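PDB 1QP8: formate dehydrogenase from Pyrobaculum aerophilum, which binds NADPH and probably acts as an NAD(P)H-dependent dehydrogenase of the D-isomer specific 2-hydroxyacid family, perhaps reducing glyoxylate or hydroxypyruvate. Local coordinates for residues A204-L215 / Q229-R240. Residues are numbered along the deposited sequence; the frame is centred on the assembly and turned at random.
Sequences AVFVNVGRAEVL and QFIFASDVWWGR. With NDP (NADPH dihydro-nicotinamide-adenine-dinucleotide phosphate), chain C.
Strands 205-208 and 231-234 run parallel, with V205 beside I231 and N208 beside S234. Five backbone hydrogen bonds join them, from I231 N to A204 O at one end to D235 N to N208 O at the other. F206 and F232 lie side by side on one face. With CG turned anti to the backbone N in both (chi1 -173° and -176°), the two rings extend the same way, and F206 CD2 reaches F232 CE1 at 3.8 Å. L215 CD1 meets the edge of the F232 ring from the opposite direction. V205, V207, I231 and A233 point to the other face, where A233 also touches V256.

Beyond the strands, W238 packs tightly on the 204-215 segment. A212 CB sits over its five-membered ring, 3.9 Å from the centroid and 4° off the normal, a CH-pi contact. W238 NE1 donates to L215 O at 3.0 Å, with the oxygen near the indole plane. Replacing W238 by an alanine would probably leave L215 O without this donor and open a gap beside A212 CB. S234 OG donates to V236 O (2.7 Å), tying the end of the strand to the following loop.

The side with R240 is looser. R240 is poorly ordered, and its NE lies 4.0 Å from E213 OE2, a long salt bridge. Its stronger partner is D62, through NH2.

At the strand ends the two loops meet NADPH. The R211 guanidinium has the ribose O2D over one face. D235 lies beside the nicotinamide carboxamide, while V261, A262 and T258 hold its carboxylate by hydrogen bonds. With helix 217-226 between the strands, this is a beta-alpha-beta unit of the Rossmann fold, whose C-terminal strand ends characteristically face the dinucleotide.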
ATOM      1  N   ALA A 204      13.359   4.834  -9.963  1.00 58.02           N
ATOM      2  CA  ALA A 204      12.425   5.451  -9.021  1.00 58.02           C
ATOM      3  C   ALA A 204      10.962   5.609  -9.410  1.00 58.02           C
ATOM      4  O   ALA A 204      10.592   5.626 -10.583  1.00 58.02           O
ATOM      5  CB  ALA A 204      12.964   6.806  -8.579  1.00 51.43           C
ATOM      6  N   VAL A 205      10.154   5.751  -8.365  1.00 52.96           N
ATOM      7  CA  VAL A 205       8.713   5.920  -8.426  1.00 52.96           C
ATOM      8  C   VAL A 205       8.388   7.245  -7.747  1.00 52.96           C
ATOM      9  O   VAL A 205       8.542   7.360  -6.539  1.00 52.96           O
ATOM     10  CB  VAL A 205       8.016   4.845  -7.591  1.00 34.66           C
ATOM     11  CG1 VAL A 205       6.533   5.165  -7.466  1.00 34.66           C
ATOM     12  CG2 VAL A 205       8.246   3.482  -8.192  1.00 34.66           C
ATOM     13  N   PHE A 206       7.928   8.234  -8.497  1.00 38.35           N
ATOM     14  CA  PHE A 206       7.596   9.525  -7.907  1.00 38.35           C
ATOM     15  C   PHE A 206       6.088   9.645  -7.769  1.00 38.35           C
ATOM     16  O   PHE A 206       5.378   9.652  -8.765  1.00 38.35           O
ATOM     17  CB  PHE A 206       8.089  10.659  -8.803  1.00 50.84           C
ATOM     18  CG  PHE A 206       7.939  12.013  -8.193  1.00 50.84           C
ATOM     19  CD1 PHE A 206       9.016  12.632  -7.575  1.00 50.84           C
ATOM     20  CD2 PHE A 206       6.710  12.663  -8.204  1.00 50.84           C
ATOM     21  CE1 PHE A 206       8.871  13.884  -6.973  1.00 50.84           C
ATOM     22  CE2 PHE A 206       6.550  13.915  -7.606  1.00 50.84           C
ATOM     23  CZ  PHE A 206       7.632  14.525  -6.990  1.00 50.84           C
ATOM     24  N   VAL A 207       5.596   9.756  -6.544  1.00 44.88           N
ATOM     25  CA  VAL A 207       4.164   9.895  -6.315  1.00 44.88           C
ATOM     26  C   VAL A 207       3.743  11.341  -5.989  1.00 44.88           C
ATOM     27  O   VAL A 207       4.243  11.933  -5.035  1.00 44.88           O
ATOM     28  CB  VAL A 207       3.729   9.000  -5.149  1.00 36.92           C
ATOM     29  CG1 VAL A 207       2.275   9.272  -4.794  1.00 36.92           C
ATOM     30  CG2 VAL A 207       3.950   7.539  -5.514  1.00 36.92           C
ATOM     31  N   ASN A 208       2.840  11.921  -6.779  1.00 45.88           N
ATOM     32  CA  ASN A 208       2.375  13.273  -6.471  1.00 45.88           C
ATOM     33  C   ASN A 208       0.930  13.206  -6.039  1.00 45.88           C
ATOM     34  O   ASN A 208       0.094  12.664  -6.749  1.00 45.88           O
ATOM     35  CB  ASN A 208       2.480  14.216  -7.659  1.00 42.63           C
ATOM     36  CG  ASN A 208       2.116  15.640  -7.281  1.00 42.63           C
ATOM     37  OD1 ASN A 208       2.255  16.038  -6.123  1.00 42.63           O
ATOM     38  ND2 ASN A 208       1.656  16.416  -8.253  1.00 42.63           N
ATOM     39  N   VAL A 209       0.624  13.768  -4.880  1.00 47.74           N
ATOM     40  CA  VAL A 209      -0.739  13.710  -4.390  1.00 47.74           C
ATOM     41  C   VAL A 209      -1.241  15.115  -4.026  1.00 47.74           C
ATOM     42  O   VAL A 209      -2.411  15.311  -3.728  1.00 47.74           O
ATOM     43  CB  VAL A 209      -0.824  12.705  -3.196  1.00 39.70           C
ATOM     44  CG1 VAL A 209      -0.400  13.369  -1.913  1.00 39.70           C
ATOM     45  CG2 VAL A 209      -2.203  12.123  -3.098  1.00 39.70           C
ATOM     46  N   GLY A 210      -0.344  16.090  -4.064  1.00 77.63           N
ATOM     47  CA  GLY A 210      -0.735  17.455  -3.805  1.00 77.63           C
ATOM     48  C   GLY A 210      -0.734  18.132  -5.155  1.00 77.63           C
ATOM     49  O   GLY A 210      -0.436  17.515  -6.184  1.00 77.63           O
ATOM     50  N   ARG A 211      -1.042  19.420  -5.168  1.00 43.42           N
ATOM     51  CA  ARG A 211      -1.067  20.170  -6.427  1.00 43.42           C
ATOM     52  C   ARG A 211       0.077  19.865  -7.433  1.00 43.42           C
ATOM     53  O   ARG A 211       1.253  19.818  -7.086  1.00 43.42           O
ATOM     54  CB  ARG A 211      -1.170  21.689  -6.140  1.00 57.66           C
ATOM     55  CG  ARG A 211      -2.535  22.281  -6.479  1.00 57.66           C
ATOM     56  CD  ARG A 211      -3.696  21.318  -6.280  1.00 57.66           C
ATOM     57  NE  ARG A 211      -4.373  21.466  -4.993  1.00 57.66           N
ATOM     58  CZ  ARG A 211      -5.018  20.483  -4.354  1.00 57.66           C
ATOM     59  NH1 ARG A 211      -5.073  19.258  -4.876  1.00 57.66           N
ATOM     60  NH2 ARG A 211      -5.626  20.727  -3.189  1.00 57.66           N
ATOM     61  N   ALA A 212      -0.305  19.640  -8.687  1.00 54.59           N
ATOM     62  CA  ALA A 212       0.623  19.309  -9.768  1.00 54.59           C
ATOM     63  C   ALA A 212       1.617  20.418 -10.134  1.00 54.59           C
ATOM     64  O   ALA A 212       2.782  20.149 -10.415  1.00 54.59           O
ATOM     65  CB  ALA A 212      -0.173  18.906 -11.023  1.00 39.01           C
ATOM     66  N   GLU A 213       1.141  21.660 -10.141  1.00 47.72           N
ATOM     67  CA  GLU A 213       1.947  22.828 -10.491  1.00 47.72           C
ATOM     68  C   GLU A 213       3.281  22.897  -9.755  1.00 47.72           C
ATOM     69  O   GLU A 213       4.201  23.598 -10.183  1.00 47.72           O
ATOM     70  CB  GLU A 213       1.151  24.106 -10.221  1.00 70.42           C
ATOM     71  CG  GLU A 213      -0.047  24.342 -11.158  1.00 70.42           C
ATOM     72  CD  GLU A 213      -1.211  23.365 -10.956  1.00 70.42           C
ATOM     73  OE1 GLU A 213      -1.243  22.652  -9.927  1.00 70.42           O
ATOM     74  OE2 GLU A 213      -2.111  23.328 -11.833  1.00 70.42           O
ATOM     75  N   VAL A 214       3.376  22.159  -8.651  1.00 47.94           N
ATOM     76  CA  VAL A 214       4.582  22.102  -7.831  1.00 47.94           C
ATOM     77  C   VAL A 214       5.723  21.474  -8.610  1.00 47.94           C
ATOM     78  O   VAL A 214       6.896  21.660  -8.289  1.00 47.94           O
ATOM     79  CB  VAL A 214       4.321  21.280  -6.567  1.00 46.97           C
ATOM     80  CG1 VAL A 214       5.605  20.961  -5.859  1.00 46.97           C
ATOM     81  CG2 VAL A 214       3.418  22.054  -5.652  1.00 46.97           C
ATOM     82  N   LEU A 215       5.367  20.714  -9.635  1.00 59.94           N
ATOM     83  CA  LEU A 215       6.345  20.058 -10.484  1.00 59.94           C
ATOM     84  C   LEU A 215       6.330  20.742 -11.841  1.00 59.94           C
ATOM     85  O   LEU A 215       5.266  21.060 -12.369  1.00 59.94           O
ATOM     86  CB  LEU A 215       5.967  18.599 -10.680  1.00 55.34           C
ATOM     87  CG  LEU A 215       5.873  17.702  -9.452  1.00 55.34           C
ATOM     88  CD1 LEU A 215       4.734  16.687  -9.622  1.00 55.34           C
ATOM     89  CD2 LEU A 215       7.204  17.002  -9.257  1.00 55.34           C
ATOM     90  N   GLN A 229      12.050   3.014 -16.709  1.00 49.91           N
ATOM     91  CA  GLN A 229      11.806   2.427 -15.401  1.00 49.91           C
ATOM     92  C   GLN A 229      11.320   3.483 -14.405  1.00 49.91           C
ATOM     93  O   GLN A 229      10.831   3.149 -13.318  1.00 49.91           O
ATOM     94  CB  GLN A 229      13.088   1.797 -14.872  1.00 93.45           C
ATOM     95  CG  GLN A 229      13.790   0.904 -15.868  1.00 93.45           C
ATOM     96  CD  GLN A 229      13.022  -0.362 -16.150  1.00 93.45           C
ATOM     97  OE1 GLN A 229      12.869  -1.216 -15.274  1.00 93.45           O
ATOM     98  NE2 GLN A 229      12.528  -0.495 -17.377  1.00 93.45           N
ATOM     99  N   PHE A 230      11.477   4.756 -14.761  1.00 40.84           N
ATOM    100  CA  PHE A 230      11.034   5.823 -13.883  1.00 40.84           C
ATOM    101  C   PHE A 230       9.509   5.934 -13.997  1.00 40.84           C
ATOM    102  O   PHE A 230       8.956   6.014 -15.093  1.00 40.84           O
ATOM    103  CB  PHE A 230      11.677   7.153 -14.274  1.00 49.61           C
ATOM    104  CG  PHE A 230      11.366   8.281 -13.321  1.00 49.61           C
ATOM    105  CD1 PHE A 230      12.111   8.461 -12.167  1.00 49.61           C
ATOM    106  CD2 PHE A 230      10.333   9.175 -13.594  1.00 49.61           C
ATOM    107  CE1 PHE A 230      11.835   9.522 -11.297  1.00 49.61           C
ATOM    108  CE2 PHE A 230      10.050  10.237 -12.734  1.00 49.61           C
ATOM    109  CZ  PHE A 230      10.805  10.410 -11.584  1.00 49.61           C
ATOM    110  N   ILE A 231       8.832   5.954 -12.861  1.00 44.32           N
ATOM    111  CA  ILE A 231       7.393   6.022 -12.889  1.00 44.32           C
ATOM    112  C   ILE A 231       6.800   7.217 -12.177  1.00 44.32           C
ATOM    113  O   ILE A 231       7.193   7.572 -11.076  1.00 44.32           O
ATOM    114  CB  ILE A 231       6.790   4.752 -12.292  1.00 33.13           C
ATOM    115  CG1 ILE A 231       7.165   3.552 -13.163  1.00 33.13           C
ATOM    116  CG2 ILE A 231       5.283   4.910 -12.167  1.00 33.13           C
ATOM    117  CD1 ILE A 231       6.586   2.259 -12.672  1.00 33.13           C
ATOM    118  N   PHE A 232       5.822   7.823 -12.822  1.00 51.90           N
ATOM    119  CA  PHE A 232       5.141   8.969 -12.268  1.00 51.90           C
ATOM    120  C   PHE A 232       3.716   8.521 -11.978  1.00 51.90           C
ATOM    121  O   PHE A 232       2.972   8.175 -12.897  1.00 51.90           O
ATOM    122  CB  PHE A 232       5.138  10.097 -13.289  1.00 42.68           C
ATOM    123  CG  PHE A 232       4.534  11.364 -12.787  1.00 42.68           C
ATOM    124  CD1 PHE A 232       5.125  12.064 -11.732  1.00 42.68           C
ATOM    125  CD2 PHE A 232       3.376  11.878 -13.371  1.00 42.68           C
ATOM    126  CE1 PHE A 232       4.576  13.262 -11.263  1.00 42.68           C
ATOM    127  CE2 PHE A 232       2.813  13.078 -12.911  1.00 42.68           C
ATOM    128  CZ  PHE A 232       3.419  13.770 -11.855  1.00 42.68           C
ATOM    129  N   ALA A 233       3.349   8.498 -10.705  1.00 45.45           N
ATOM    130  CA  ALA A 233       2.001   8.108 -10.298  1.00 45.45           C
ATOM    131  C   ALA A 233       1.382   9.326  -9.636  1.00 45.45           C
ATOM    132  O   ALA A 233       1.822   9.741  -8.570  1.00 45.45           O
ATOM    133  CB  ALA A 233       2.055   6.957  -9.311  1.00 36.01           C
ATOM    134  N   SER A 234       0.360   9.899 -10.256  1.00 36.92           N
ATOM    135  CA  SER A 234      -0.255  11.081  -9.684  1.00 36.92           C
ATOM    136  C   SER A 234      -1.772  11.104  -9.716  1.00 36.92           C
ATOM    137  O   SER A 234      -2.409  10.609 -10.650  1.00 36.92           O
ATOM    138  CB  SER A 234       0.274  12.328 -10.393  1.00 38.05           C
ATOM    139  OG  SER A 234      -0.268  13.506  -9.827  1.00 38.05           O
ATOM    140  N   ASP A 235      -2.342  11.712  -8.685  1.00 42.84           N
ATOM    141  CA  ASP A 235      -3.779  11.851  -8.570  1.00 42.84           C
ATOM    142  C   ASP A 235      -4.129  13.284  -8.901  1.00 42.84           C
ATOM    143  O   ASP A 235      -5.298  13.643  -8.953  1.00 42.84           O
ATOM    144  CB  ASP A 235      -4.229  11.554  -7.147  1.00 32.20           C
ATOM    145  CG  ASP A 235      -5.709  11.798  -6.946  1.00 32.20           C
ATOM    146  OD1 ASP A 235      -6.083  12.704  -6.157  1.00 32.20           O
ATOM    147  OD2 ASP A 235      -6.491  11.073  -7.594  1.00 32.20           O
ATOM    148  N   VAL A 236      -3.114  14.110  -9.126  1.00 42.02           N
ATOM    149  CA  VAL A 236      -3.364  15.514  -9.432  1.00 42.02           C
ATOM    150  C   VAL A 236      -2.677  15.938 -10.715  1.00 42.02           C
ATOM    151  O   VAL A 236      -1.587  15.472 -11.024  1.00 42.02           O
ATOM    152  CB  VAL A 236      -2.888  16.402  -8.301  1.00 52.26           C
ATOM    153  CG1 VAL A 236      -3.541  17.775  -8.420  1.00 52.26           C
ATOM    154  CG2 VAL A 236      -3.226  15.757  -6.989  1.00 52.26           C
ATOM    155  N   TRP A 237      -3.294  16.842 -11.464  1.00 33.60           N
ATOM    156  CA  TRP A 237      -2.700  17.217 -12.729  1.00 33.60           C
ATOM    157  C   TRP A 237      -2.693  18.684 -13.078  1.00 33.60           C
ATOM    158  O   TRP A 237      -3.494  19.457 -12.551  1.00 33.60           O
ATOM    159  CB  TRP A 237      -3.400  16.444 -13.836  1.00 37.35           C
ATOM    160  CG  TRP A 237      -3.339  15.001 -13.592  1.00 37.35           C
ATOM    161  CD1 TRP A 237      -4.175  14.254 -12.799  1.00 37.35           C
ATOM    162  CD2 TRP A 237      -2.302  14.124 -14.033  1.00 37.35           C
ATOM    163  NE1 TRP A 237      -3.707  12.961 -12.716  1.00 37.35           N
ATOM    164  CE2 TRP A 237      -2.559  12.855 -13.462  1.00 37.35           C
ATOM    165  CE3 TRP A 237      -1.176  14.287 -14.851  1.00 37.35           C
ATOM    166  CZ2 TRP A 237      -1.727  11.759 -13.684  1.00 37.35           C
ATOM    167  CZ3 TRP A 237      -0.353  13.193 -15.072  1.00 37.35           C
ATOM    168  CH2 TRP A 237      -0.634  11.947 -14.489  1.00 37.35           C
ATOM    169  N   TRP A 238      -1.788  19.059 -13.982  1.00 51.40           N
ATOM    170  CA  TRP A 238      -1.684  20.447 -14.420  1.00 51.40           C
ATOM    171  C   TRP A 238      -2.992  20.870 -15.056  1.00 51.40           C
ATOM    172  O   TRP A 238      -3.405  22.016 -14.932  1.00 51.40           O
ATOM    173  CB  TRP A 238      -0.533  20.606 -15.409  1.00 43.68           C
ATOM    174  CG  TRP A 238       0.770  20.269 -14.777  1.00 43.68           C
ATOM    175  CD1 TRP A 238       1.570  21.100 -14.050  1.00 43.68           C
ATOM    176  CD2 TRP A 238       1.377  18.975 -14.718  1.00 43.68           C
ATOM    177  NE1 TRP A 238       2.635  20.405 -13.537  1.00 43.68           N
ATOM    178  CE2 TRP A 238       2.542  19.097 -13.932  1.00 43.68           C
ATOM    179  CE3 TRP A 238       1.047  17.722 -15.252  1.00 43.68           C
ATOM    180  CZ2 TRP A 238       3.382  18.011 -13.664  1.00 43.68           C
ATOM    181  CZ3 TRP A 238       1.885  16.635 -14.985  1.00 43.68           C
ATOM    182  CH2 TRP A 238       3.039  16.791 -14.197  1.00 43.68           C
ATOM    183  N   GLY A 239      -3.652  19.934 -15.726  1.00 44.74           N
ATOM    184  CA  GLY A 239      -4.920  20.238 -16.355  1.00 44.74           C
ATOM    185  C   GLY A 239      -5.979  20.599 -15.334  1.00 44.74           C
ATOM    186  O   GLY A 239      -7.066  21.049 -15.705  1.00 44.74           O
ATOM    187  N   ARG A 240      -5.673  20.386 -14.057  1.00 73.99           N
ATOM    188  CA  ARG A 240      -6.592  20.718 -12.977  1.00 73.99           C
ATOM    189  C   ARG A 240      -8.051  20.497 -13.341  1.00 73.99           C
ATOM    190  O   ARG A 240      -8.757  21.452 -13.665  1.00 73.99           O
ATOM    191  CB  ARG A 240      -6.414  22.189 -12.580  1.00 89.97           C
ATOM    192  CG  ARG A 240      -5.689  22.401 -11.277  1.00 89.97           C
ATOM    193  CD  ARG A 240      -5.642  23.861 -10.863  1.00 89.97           C
ATOM    194  NE  ARG A 240      -5.224  23.972  -9.465  1.00 89.97           N
ATOM    195  CZ  ARG A 240      -5.998  23.661  -8.426  1.00 89.97           C
ATOM    196  NH1 ARG A 240      -7.241  23.231  -8.621  1.00 89.97           N
ATOM    197  NH2 ARG A 240      -5.521  23.753  -7.191  1.00 89.97           N
TER
HETATM  198  PA  NDP C 310      -0.938  21.488   5.425  0.70 54.47           P
HETATM  199  O1A NDP C 310      -1.231  22.714   4.618  0.70 54.47           O
HETATM  200  O2A NDP C 310      -2.298  21.015   5.085  0.70 54.47           O
HETATM  201  O5B NDP C 310       0.502  21.469   4.621  0.70 54.47           O
HETATM  202  C5B NDP C 310       1.564  22.137   5.417  0.70 54.47           C
HETATM  203  C4B NDP C 310       2.908  21.330   5.308  0.70 54.47           C
HETATM  204  O4B NDP C 310       3.648  21.538   4.043  0.70 54.47           O
HETATM  205  C3B NDP C 310       3.984  21.751   6.385  0.70 54.47           C
HETATM  206  O3B NDP C 310       4.951  20.725   6.526  0.70 54.47           O
HETATM  207  C2B NDP C 310       4.457  23.044   5.719  0.70 54.47           C
HETATM  208  O2B NDP C 310       5.534  23.784   6.166  0.70 54.47           O
HETATM  209  C1B NDP C 310       4.600  22.596   4.324  0.70 54.47           C
HETATM  210  N9A NDP C 310       4.673  23.680   3.400  0.70 54.47           N
HETATM  211  C8A NDP C 310       3.750  24.617   3.018  0.70 54.47           C
HETATM  212  N7A NDP C 310       4.228  25.452   2.095  0.70 54.47           N
HETATM  213  C5A NDP C 310       5.513  25.011   1.896  0.70 54.47           C
HETATM  214  C6A NDP C 310       6.572  25.484   1.036  0.70 54.47           C
HETATM  215  N6A NDP C 310       6.365  26.553   0.243  0.70 54.47           N
HETATM  216  N1A NDP C 310       7.785  24.805   1.079  0.70 54.47           N
HETATM  217  C2A NDP C 310       7.918  23.719   1.935  0.70 54.47           C
HETATM  218  N3A NDP C 310       7.002  23.230   2.754  0.70 54.47           N
HETATM  219  C4A NDP C 310       5.807  23.923   2.666  0.70 54.47           C
HETATM  220  O3  NDP C 310      -0.737  19.988   5.013  0.70 54.47           O
HETATM  221  PN  NDP C 310      -1.345  18.754   4.117  0.70 54.47           P
HETATM  222  O1N NDP C 310      -0.531  17.527   4.279  0.70 54.47           O
HETATM  223  O2N NDP C 310      -2.788  18.492   4.427  0.70 54.47           O
HETATM  224  O5D NDP C 310      -1.269  19.272   2.540  0.70 54.47           O
HETATM  225  C5D NDP C 310      -2.323  20.139   2.057  0.70 54.47           C
HETATM  226  C4D NDP C 310      -2.054  20.350   0.557  0.70 54.47           C
HETATM  227  O4D NDP C 310      -2.166  19.078  -0.126  0.70 54.47           O
HETATM  228  C3D NDP C 310      -3.105  21.272  -0.060  0.70 54.47           C
HETATM  229  O3D NDP C 310      -2.667  22.614   0.071  0.70 54.47           O
HETATM  230  C2D NDP C 310      -3.190  20.728  -1.511  0.70 54.47           C
HETATM  231  O2D NDP C 310      -2.289  21.419  -2.390  0.70 54.47           O
HETATM  232  C1D NDP C 310      -2.905  19.215  -1.365  0.70 54.47           C
HETATM  233  N1N NDP C 310      -4.182  18.355  -1.338  0.70 54.47           N
HETATM  234  C2N NDP C 310      -4.305  17.387  -2.393  0.70 54.47           C
HETATM  235  C3N NDP C 310      -5.475  16.589  -2.379  0.70 54.47           C
HETATM  236  C7N NDP C 310      -5.640  15.515  -3.525  0.70 54.47           C
HETATM  237  O7N NDP C 310      -6.543  14.707  -3.413  0.70 54.47           O
HETATM  238  N7N NDP C 310      -4.761  15.563  -4.562  0.70 54.47           N
HETATM  239  C4N NDP C 310      -6.530  16.680  -1.392  0.70 54.47           C
HETATM  240  C5N NDP C 310      -6.265  17.691  -0.399  0.70 54.47           C
HETATM  241  C6N NDP C 310      -5.171  18.499  -0.337  0.70 54.47           C
HETATM  242  P2B NDP C 310       5.114  25.076   7.186  0.70 54.47           P
HETATM  243  O1X NDP C 310       6.522  25.585   7.371  0.70 54.47           O
HETATM  244  O2X NDP C 310       4.227  25.906   6.328  0.70 54.47           O
HETATM  245  O3X NDP C 310       4.465  24.461   8.332  0.70 54.47           O